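Side-chain contacts in outer protein YopM (PDB 1JL5), which is a type III-secreted leucine-rich repeat effector that probably alters host cell physiology and so promotes bacterial survival in host tissues: residues Ser44-Asn49 with Leu81-Leu86; Lys124-Leu129 with Leu136-Asn141; Lys250-Leu255 with Leu262-Asn267. One frame throughout, in Å; residues are numbered along the deposited sequence.

Overall arrangement
Contacts 1, 2 and 3 follow one another along a single leucine-rich repeat solenoid. Contact 1 lies at its N-terminal end, where helix 36-48 meets the first repeat; contacts 2 and 3 lie inside the solenoid, each joining the back of one repeat to the strand of the next. The centres of contacts 1 and 2 are about 19 Å apart, those of 2 and 3 about 32 Å, and those of 1 and 3 about 48 Å, with contact 3 across the chain's centre from the other two. Contacts 2 and 3 have closely similar leucine-valine packing, whereas only contact 3 carries a ligand for calcium, Asp-266, at an interface with another subunit of the tetramer.

Contact 1: Ser44-Asn49 with Leu81-Leu86; sequences SEWERN and LGLSSL
Trp-46 docks edge-on against Leu-83 and Ser-85, a mixed polar and apolar contact that joins the last turn of helix 36-48 to the loop following strand 75-77 in the first repeat. The indole enters with CG anti to the backbone N (chi1 167°), which carries the ring off the helix and toward the loop. Its pyrrole edge presents NE1 to the serine: NE1 donates to Ser-85 OG at 2.8 Å, and this oxygen lies in the plane of the ring, although the N-H points somewhat to one side of it (145°). A second, weak bond runs from NE1 to the carbonyl oxygen of Ser-85 at 3.1 Å. One buried N-H is thus shared between a hydroxyl and a carbonyl of the same residue, which probably helps hold the ring's orientation. Helices 36-48 and 58-71 form a helical hairpin that caps the N-terminal end of the repeat solenoid, and Trp-46 is a side chain through which its first helix reaches the first repeat. On the benzene side of the indole, CH2 rests on the branched end of Leu-83, 3.5 Å from CD2 and 3.7 Å from CD1, the two side chains crossing at about a right angle. The backbone of Leu-86 passes over one face of the ring, its carbonyl carbon 3.9 Å from Trp-46 NE1. From the second helix, Ala-61 touches the indole and Arg-58 makes a cation-pi contact with it.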
loop_
_atom_site.group_PDB
_atom_site.type_symbol
_atom_site.label_atom_id
_atom_site.label_comp_id
_atom_site.label_asym_id
_atom_site.label_seq_id
_atom_site.Cartn_x
_atom_site.Cartn_y
_atom_site.Cartn_z
ATOM N N SER A 44 -6.152 -37.978 -29.106
ATOM C CA SER A 44 -5.121 -38.679 -28.365
ATOM C C SER A 44 -3.773 -38.356 -28.975
ATOM O O SER A 44 -2.776 -38.265 -28.270
ATOM C CB SER A 44 -5.378 -40.181 -28.389
ATOM O OG SER A 44 -6.543 -40.465 -27.632
ATOM N N GLU A 45 -3.746 -38.175 -30.291
ATOM C CA GLU A 45 -2.502 -37.849 -30.974
ATOM C C GLU A 45 -2.098 -36.458 -30.503
ATOM O O GLU A 45 -0.943 -36.201 -30.163
ATOM C CB GLU A 45 -2.714 -37.853 -32.485
ATOM C CG GLU A 45 -1.452 -37.615 -33.301
ATOM C CD GLU A 45 -0.311 -38.537 -32.900
ATOM O OE1 GLU A 45 -0.573 -39.714 -32.565
ATOM O OE2 GLU A 45 0.857 -38.084 -32.931
ATOM N N TRP A 46 -3.073 -35.561 -30.491
ATOM C CA TRP A 46 -2.843 -34.201 -30.050
ATOM C C TRP A 46 -2.366 -34.267 -28.604
ATOM O O TRP A 46 -1.408 -33.603 -28.222
ATOM C CB TRP A 46 -4.139 -33.409 -30.140
ATOM C CG TRP A 46 -4.086 -32.116 -29.426
ATOM C CD1 TRP A 46 -3.465 -30.972 -29.835
ATOM C CD2 TRP A 46 -4.676 -31.826 -28.163
ATOM N NE1 TRP A 46 -3.634 -29.985 -28.903
ATOM C CE2 TRP A 46 -4.373 -30.483 -27.861
ATOM C CE3 TRP A 46 -5.432 -32.574 -27.249
ATOM C CZ2 TRP A 46 -4.805 -29.866 -26.687
ATOM C CZ3 TRP A 46 -5.864 -31.959 -26.081
ATOM C CH2 TRP A 46 -5.545 -30.619 -25.811
ATOM N N GLU A 47 -3.034 -35.084 -27.806
ATOM C CA GLU A 47 -2.652 -35.224 -26.418
ATOM C C GLU A 47 -1.201 -35.662 -26.292
ATOM O O GLU A 47 -0.449 -35.091 -25.506
ATOM C CB GLU A 47 -3.538 -36.246 -25.731
ATOM C CG GLU A 47 -3.282 -36.345 -24.252
ATOM C CD GLU A 47 -4.140 -37.395 -23.618
ATOM O OE1 GLU A 47 -5.241 -37.647 -24.145
ATOM O OE2 GLU A 47 -3.725 -37.964 -22.591
ATOM N N ARG A 48 -0.816 -36.675 -27.066
ATOM C CA ARG A 48 0.550 -37.195 -27.034
ATOM C C ARG A 48 1.547 -36.141 -27.476
ATOM O O ARG A 48 2.714 -36.187 -27.093
ATOM C CB ARG A 48 0.705 -38.411 -27.955
ATOM C CG ARG A 48 -0.306 -39.508 -27.731
ATOM C CD ARG A 48 0.051 -40.792 -28.467
ATOM N NE ARG A 48 -1.048 -41.752 -28.402
ATOM C CZ ARG A 48 -2.070 -41.775 -29.252
ATOM N NH1 ARG A 48 -2.127 -40.896 -30.246
ATOM N NH2 ARG A 48 -3.043 -42.665 -29.099
ATOM N N ASN A 49 1.093 -35.202 -28.297
ATOM C CA ASN A 49 1.976 -34.160 -28.793
ATOM C C ASN A 49 2.120 -33.032 -27.803
ATOM O O ASN A 49 2.760 -32.023 -28.090
ATOM C CB ASN A 49 1.468 -33.604 -30.117
ATOM C CG ASN A 49 1.483 -34.634 -31.211
ATOM O OD1 ASN A 49 2.238 -35.603 -31.151
ATOM N ND2 ASN A 49 0.658 -34.429 -32.231
ATOM N N LEU A 81 -6.206 -25.109 -19.271
ATOM C CA LEU A 81 -5.627 -26.433 -19.426
ATOM C C LEU A 81 -4.223 -26.307 -19.982
ATOM O O LEU A 81 -3.591 -27.297 -20.335
ATOM C CB LEU A 81 -6.497 -27.286 -20.347
ATOM C CG LEU A 81 -7.885 -27.587 -19.779
ATOM C CD1 LEU A 81 -8.643 -28.525 -20.712
ATOM C CD2 LEU A 81 -7.731 -28.216 -18.398
ATOM N N GLY A 82 -3.742 -25.071 -20.051
ATOM C CA GLY A 82 -2.408 -24.813 -20.554
ATOM C C GLY A 82 -2.192 -25.309 -21.965
ATOM O O GLY A 82 -1.061 -25.540 -22.384
ATOM N N LEU A 83 -3.277 -25.461 -22.712
ATOM C CA LEU A 83 -3.188 -25.950 -24.079
ATOM C C LEU A 83 -2.505 -24.962 -25.008
ATOM O O LEU A 83 -2.948 -23.825 -25.146
ATOM C CB LEU A 83 -4.585 -26.259 -24.601
ATOM C CG LEU A 83 -5.402 -27.103 -23.628
ATOM C CD1 LEU A 83 -6.745 -27.430 -24.248
ATOM C CD2 LEU A 83 -4.635 -28.374 -23.277
ATOM N N SER A 84 -1.419 -25.394 -25.640
ATOM C CA SER A 84 -0.702 -24.534 -26.567
ATOM C C SER A 84 -1.378 -24.648 -27.923
ATOM O O SER A 84 -1.029 -23.952 -28.872
ATOM C CB SER A 84 0.765 -24.948 -26.671
ATOM O OG SER A 84 0.885 -26.305 -27.042
ATOM N N SER A 85 -2.352 -25.542 -28.008
ATOM C CA SER A 85 -3.099 -25.723 -29.241
ATOM C C SER A 85 -4.309 -26.563 -28.923
ATOM O O SER A 85 -4.381 -27.205 -27.872
ATOM C CB SER A 85 -2.267 -26.445 -30.305
ATOM O OG SER A 85 -2.179 -27.832 -30.013
ATOM N N LEU A 86 -5.272 -26.536 -29.827
ATOM C CA LEU A 86 -6.465 -27.329 -29.668
ATOM C C LEU A 86 -6.491 -28.239 -30.868
ATOM O O LEU A 86 -6.089 -27.850 -31.959
ATOM C CB LEU A 86 -7.723 -26.463 -29.673
ATOM C CG LEU A 86 -7.887 -25.474 -28.523
ATOM C CD1 LEU A 86 -9.256 -24.822 -28.621
ATOM C CD2 LEU A 86 -7.735 -26.203 -27.196
#

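Contact 2: Lys124-Leu129 with Leu136-Asn141; sequences KALSDL and LGVSNN
Leu-126 and Leu-129 reach from the loop of the third repeat onto Leu-136 and Val-138 of the fourth, forming a small, wholly apolar interlock. Val-138 offers one bump, CG1, to the fork of Leu-126: it stands 3.7 Å from Leu-126 CD1 and 3.9 Å from Leu-126 CD2, the two side chains meeting tip to tip. Leu-136 supplies the next bump. Its CD1 fits between the two opposing leucines, 3.9 Å from Leu-126 CD1 and 3.7 Å from Leu-129 CD2. Leu-129 crosses Leu-136 at about a right angle, and its other methyl, CD1, settles 3.8 Å from Leu-136 CD2, so that both branches of each fork are engaged. Leu-136 can serve both partners because its first torsion is trans (chi1 177°), whereas the two leucines facing it turn CG beside the backbone N. Past the apolar patch the chain bends back, and Asn-141 ND2 donates to Val-138 O at 2.9 Å, nearly straight (164°) but from above the carbonyl plane. Asn-141 ND2 also donates to Val-118 O and its OD1 accepts from Leu-123 N, while Asn-163 reaches Val-138 O, forming a rung of the asparagine ladder of leucine-rich repeats. Strand 135-137 itself runs between the parallel strands 115-117 and 157-159.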
loop_
_atom_site.group_PDB
_atom_site.type_symbol
_atom_site.label_atom_id
_atom_site.label_comp_id
_atom_site.label_asym_id
_atom_site.label_seq_id
_atom_site.Cartn_x
_atom_site.Cartn_y
_atom_site.Cartn_z
ATOM N N LYS A 124 -2.621 -14.533 -31.992
ATOM C CA LYS A 124 -2.151 -13.312 -32.629
ATOM C C LYS A 124 -3.078 -12.978 -33.778
ATOM O O LYS A 124 -3.079 -11.860 -34.291
ATOM C CB LYS A 124 -0.718 -13.484 -33.140
ATOM C CG LYS A 124 0.305 -13.699 -32.034
ATOM C CD LYS A 124 1.731 -13.491 -32.538
ATOM C CE LYS A 124 1.951 -12.053 -32.994
ATOM N NZ LYS A 124 3.356 -11.786 -33.428
ATOM N N ALA A 125 -3.880 -13.957 -34.173
ATOM C CA ALA A 125 -4.817 -13.761 -35.265
ATOM C C ALA A 125 -5.991 -14.709 -35.127
ATOM O O ALA A 125 -5.922 -15.709 -34.417
ATOM C CB ALA A 125 -4.121 -13.985 -36.598
ATOM N N LEU A 126 -7.076 -14.373 -35.805
ATOM C CA LEU A 126 -8.274 -15.190 -35.797
ATOM C C LEU A 126 -8.651 -15.396 -37.245
ATOM O O LEU A 126 -8.543 -14.481 -38.058
ATOM C CB LEU A 126 -9.432 -14.476 -35.101
ATOM C CG LEU A 126 -9.384 -14.210 -33.602
ATOM C CD1 LEU A 126 -10.615 -13.399 -33.211
ATOM C CD2 LEU A 126 -9.342 -15.525 -32.845
ATOM N N SER A 127 -9.080 -16.601 -37.576
ATOM C CA SER A 127 -9.500 -16.863 -38.935
ATOM C C SER A 127 -10.852 -16.184 -39.020
ATOM O O SER A 127 -11.424 -15.818 -37.993
ATOM C CB SER A 127 -9.644 -18.363 -39.163
ATOM O OG SER A 127 -8.388 -18.999 -39.038
ATOM N N ASP A 128 -11.361 -16.001 -40.229
ATOM C CA ASP A 128 -12.655 -15.373 -40.379
ATOM C C ASP A 128 -13.607 -16.094 -39.455
ATOM O O ASP A 128 -13.593 -17.317 -39.359
ATOM C CB ASP A 128 -13.122 -15.452 -41.826
ATOM C CG ASP A 128 -12.194 -14.720 -42.758
ATOM O OD1 ASP A 128 -11.608 -13.710 -42.315
ATOM O OD2 ASP A 128 -12.050 -15.142 -43.923
ATOM N N LEU A 129 -14.425 -15.321 -38.758
ATOM C CA LEU A 129 -15.359 -15.869 -37.794
ATOM C C LEU A 129 -16.383 -16.832 -38.353
ATOM O O LEU A 129 -16.803 -16.722 -39.506
ATOM C CB LEU A 129 -16.096 -14.735 -37.087
ATOM C CG LEU A 129 -15.212 -13.678 -36.430
ATOM C CD1 LEU A 129 -16.102 -12.652 -35.745
ATOM C CD2 LEU A 129 -14.265 -14.341 -35.427
ATOM N N LEU A 136 -17.781 -13.464 -29.371
ATOM C CA LEU A 136 -16.378 -13.539 -29.725
ATOM C C LEU A 136 -15.573 -13.088 -28.516
ATOM O O LEU A 136 -15.320 -11.898 -28.332
ATOM C CB LEU A 136 -16.067 -12.638 -30.917
ATOM C CG LEU A 136 -14.594 -12.602 -31.328
ATOM C CD1 LEU A 136 -14.132 -13.995 -31.709
ATOM C CD2 LEU A 136 -14.409 -11.641 -32.484
ATOM N N GLY A 137 -15.193 -14.049 -27.682
ATOM C CA GLY A 137 -14.416 -13.748 -26.497
ATOM C C GLY A 137 -12.965 -14.092 -26.741
ATOM O O GLY A 137 -12.565 -15.250 -26.618
ATOM N N VAL A 138 -12.175 -13.085 -27.093
ATOM C CA VAL A 138 -10.760 -13.283 -27.368
ATOM C C VAL A 138 -9.922 -12.275 -26.600
ATOM O O VAL A 138 -8.849 -11.869 -27.043
ATOM C CB VAL A 138 -10.469 -13.120 -28.861
ATOM C CG1 VAL A 138 -11.170 -14.213 -29.651
ATOM C CG2 VAL A 138 -10.946 -11.755 -29.322
ATOM N N SER A 139 -10.420 -11.863 -25.447
ATOM C CA SER A 139 -9.691 -10.902 -24.650
ATOM C C SER A 139 -8.409 -11.553 -24.169
ATOM O O SER A 139 -8.289 -12.779 -24.155
ATOM C CB SER A 139 -10.519 -10.461 -23.445
ATOM O OG SER A 139 -10.704 -11.538 -22.549
ATOM N N ASN A 140 -7.447 -10.724 -23.788
ATOM C CA ASN A 140 -6.191 -11.225 -23.276
ATOM C C ASN A 140 -5.523 -12.199 -24.222
ATOM O O ASN A 140 -5.275 -13.357 -23.894
ATOM C CB ASN A 140 -6.423 -11.876 -21.923
ATOM C CG ASN A 140 -6.998 -10.909 -20.924
ATOM O OD1 ASN A 140 -6.424 -9.853 -20.681
ATOM N ND2 ASN A 140 -8.139 -11.257 -20.342
ATOM N N ASN A 141 -5.248 -11.710 -25.415
ATOM C CA ASN A 141 -4.568 -12.494 -26.414
ATOM C C ASN A 141 -3.570 -11.550 -27.025
ATOM O O ASN A 141 -3.258 -10.517 -26.437
ATOM C CB ASN A 141 -5.562 -13.024 -27.446
ATOM C CG ASN A 141 -6.150 -14.353 -27.032
ATOM O OD1 ASN A 141 -5.472 -15.375 -27.083
ATOM N ND2 ASN A 141 -7.403 -14.346 -26.597
#

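Contact 3: Lys250-Leu255 with Leu262-Asn267; sequences KTLPDL and LNVRDN. With CA (calcium ion), chain B; CA (calcium ion), chain C.
Leu-252 meets Leu-262 and Val-264 tip to tip, packing the ninth repeat onto the tenth. Its CD1 lies 3.5 Å from Leu-262 CD2, its CD2 3.7 Å from Val-264 CG1. Leu-255 crosses Leu-262 at about a right angle and brings CD1 to within 3.8 Å of the same Leu-262 CD2, which is therefore held between two leucines. Just beyond this core, Asn-263 OD1 accepts from Arg-265 N in an Asx turn, and Asn-267 ND2 donates to Val-264 O, bracing the turn that carries Asp-266. From CB, 3.7 Å from the calcium ion of chain B, the Asp-266 side chain runs to a CG flanked by both metals and then divides: OD2 binds that ion at 2.0 Å, and OD1 binds the calcium ion of chain C at 2.2 Å. An extended chi1 of -164° aims the carboxylate at the pair. Three waters complete the first ion's shell together with Asn-246 of the same chain and Asn-326 of the third subunit; the backbone O of Asn-307 and Glu-308 OE1 of that subunit bind the second, with two waters. One carboxylate thus bridges two cations shared with another subunit, which probably favours its ionised form.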
loop_
_atom_site.group_PDB
_atom_site.type_symbol
_atom_site.label_atom_id
_atom_site.label_comp_id
_atom_site.label_asym_id
_atom_site.label_seq_id
_atom_site.Cartn_x
_atom_site.Cartn_y
_atom_site.Cartn_z
ATOM N N LYS A 250 -11.438 18.277 -20.908
ATOM C CA LYS A 250 -11.373 19.578 -20.246
ATOM C C LYS A 250 -12.807 19.913 -19.863
ATOM O O LYS A 250 -13.067 20.705 -18.962
ATOM C CB LYS A 250 -10.848 20.659 -21.194
ATOM C CG LYS A 250 -9.544 20.338 -21.889
ATOM C CD LYS A 250 -9.768 19.336 -23.012
ATOM C CE LYS A 250 -8.484 19.037 -23.762
ATOM N NZ LYS A 250 -8.703 17.972 -24.777
ATOM N N THR A 251 -13.736 19.309 -20.590
ATOM C CA THR A 251 -15.151 19.509 -20.345
ATOM C C THR A 251 -15.868 18.260 -20.787
ATOM O O THR A 251 -15.329 17.431 -21.518
ATOM C CB THR A 251 -15.734 20.680 -21.172
ATOM O OG1 THR A 251 -15.627 20.368 -22.565
ATOM C CG2 THR A 251 -14.991 21.970 -20.892
ATOM N N LEU A 252 -17.101 18.134 -20.338
ATOM C CA LEU A 252 -17.911 17.005 -20.716
ATOM C C LEU A 252 -19.023 17.600 -21.539
ATOM O O LEU A 252 -19.428 18.740 -21.314
ATOM C CB LEU A 252 -18.498 16.328 -19.489
ATOM C CG LEU A 252 -17.488 15.750 -18.510
ATOM C CD1 LEU A 252 -18.229 15.014 -17.405
ATOM C CD2 LEU A 252 -16.544 14.813 -19.251
ATOM N N PRO A 253 -19.508 16.853 -22.528
ATOM C CA PRO A 253 -20.596 17.375 -23.347
ATOM C C PRO A 253 -21.810 17.302 -22.449
ATOM O O PRO A 253 -21.722 16.848 -21.305
ATOM C CB PRO A 253 -20.710 16.350 -24.474
ATOM C CG PRO A 253 -19.352 15.680 -24.496
ATOM C CD PRO A 253 -19.021 15.565 -23.046
ATOM N N ASP A 254 -22.943 17.751 -22.956
ATOM C CA ASP A 254 -24.157 17.634 -22.186
ATOM C C ASP A 254 -24.242 16.133 -22.022
ATOM O O ASP A 254 -24.050 15.379 -22.974
ATOM C CB ASP A 254 -25.317 18.185 -22.989
ATOM C CG ASP A 254 -25.165 19.652 -23.231
ATOM O OD1 ASP A 254 -25.113 20.387 -22.232
ATOM O OD2 ASP A 254 -25.070 20.068 -24.402
ATOM N N LEU A 255 -24.503 15.702 -20.806
ATOM C CA LEU A 255 -24.539 14.289 -20.505
ATOM C C LEU A 255 -25.763 13.530 -20.970
ATOM O O LEU A 255 -26.789 14.118 -21.304
ATOM C CB LEU A 255 -24.375 14.118 -19.003
ATOM C CG LEU A 255 -23.052 14.705 -18.516
ATOM C CD1 LEU A 255 -23.000 14.681 -17.005
ATOM C CD2 LEU A 255 -21.899 13.908 -19.122
ATOM N N LEU A 262 -21.014 8.125 -13.984
ATOM C CA LEU A 262 -20.085 8.936 -14.728
ATOM C C LEU A 262 -18.755 8.883 -14.024
ATOM O O LEU A 262 -18.620 9.330 -12.888
ATOM C CB LEU A 262 -20.556 10.386 -14.812
ATOM C CG LEU A 262 -19.566 11.311 -15.520
ATOM C CD1 LEU A 262 -19.351 10.839 -16.948
ATOM C CD2 LEU A 262 -20.080 12.733 -15.491
ATOM N N ASN A 263 -17.781 8.292 -14.686
ATOM C CA ASN A 263 -16.462 8.248 -14.121
ATOM C C ASN A 263 -15.590 8.985 -15.109
ATOM O O ASN A 263 -15.375 8.527 -16.224
ATOM C CB ASN A 263 -15.948 6.827 -13.966
ATOM C CG ASN A 263 -14.616 6.792 -13.276
ATOM O OD1 ASN A 263 -13.801 7.698 -13.445
ATOM N ND2 ASN A 263 -14.378 5.754 -12.496
ATOM N N VAL A 264 -15.126 10.157 -14.706
ATOM C CA VAL A 264 -14.260 10.944 -15.559
ATOM C C VAL A 264 -13.051 11.252 -14.713
ATOM O O VAL A 264 -12.433 12.308 -14.822
ATOM C CB VAL A 264 -14.938 12.233 -16.005
ATOM C CG1 VAL A 264 -15.994 11.907 -17.035
ATOM C CG2 VAL A 264 -15.546 12.937 -14.805
ATOM N N ARG A 265 -12.743 10.299 -13.850
ATOM C CA ARG A 265 -11.618 10.410 -12.956
ATOM C C ARG A 265 -10.395 10.753 -13.772
ATOM O O ARG A 265 -10.196 10.243 -14.872
ATOM C CB ARG A 265 -11.392 9.090 -12.223
ATOM C CG ARG A 265 -10.067 8.990 -11.492
ATOM C CD ARG A 265 -9.990 7.654 -10.783
ATOM N NE ARG A 265 -8.661 7.348 -10.266
ATOM C CZ ARG A 265 -8.124 7.894 -9.180
ATOM N NH1 ARG A 265 -8.798 8.794 -8.470
ATOM N NH2 ARG A 265 -6.907 7.526 -8.797
ATOM N N ASP A 266 -9.588 11.636 -13.215
ATOM C CA ASP A 266 -8.369 12.057 -13.845
ATOM C C ASP A 266 -8.562 12.593 -15.242
ATOM O O ASP A 266 -8.279 11.932 -16.249
ATOM C CB ASP A 266 -7.356 10.922 -13.879
ATOM C CG ASP A 266 -5.971 11.425 -14.177
ATOM O OD1 ASP A 266 -5.853 12.624 -14.499
ATOM O OD2 ASP A 266 -5.012 10.640 -14.092
ATOM N N ASN A 267 -9.075 13.804 -15.286
ATOM C CA ASN A 267 -9.263 14.508 -16.525
ATOM C C ASN A 267 -8.977 15.926 -16.130
ATOM O O ASN A 267 -8.438 16.165 -15.057
ATOM C CB ASN A 267 -10.676 14.319 -17.058
ATOM C CG ASN A 267 -10.800 13.054 -17.872
ATOM O OD1 ASN A 267 -10.220 12.950 -18.953
ATOM N ND2 ASN A 267 -11.532 12.072 -17.349
HETATM CA CA CA B . -4.480 8.683 -14.105
HETATM CA CA CA C . -4.372 14.264 -14.121
HETATM O O HOH W 1 -3.118 12.345 -14.686
HETATM O O HOH W 2 -4.021 6.519 -13.893
HETATM O O HOH W 3 -5.517 8.606 -12.157
HETATM O O HOH W 4 -2.992 9.158 -15.824
HETATM O O HOH W 5 -4.418 13.389 -11.988
#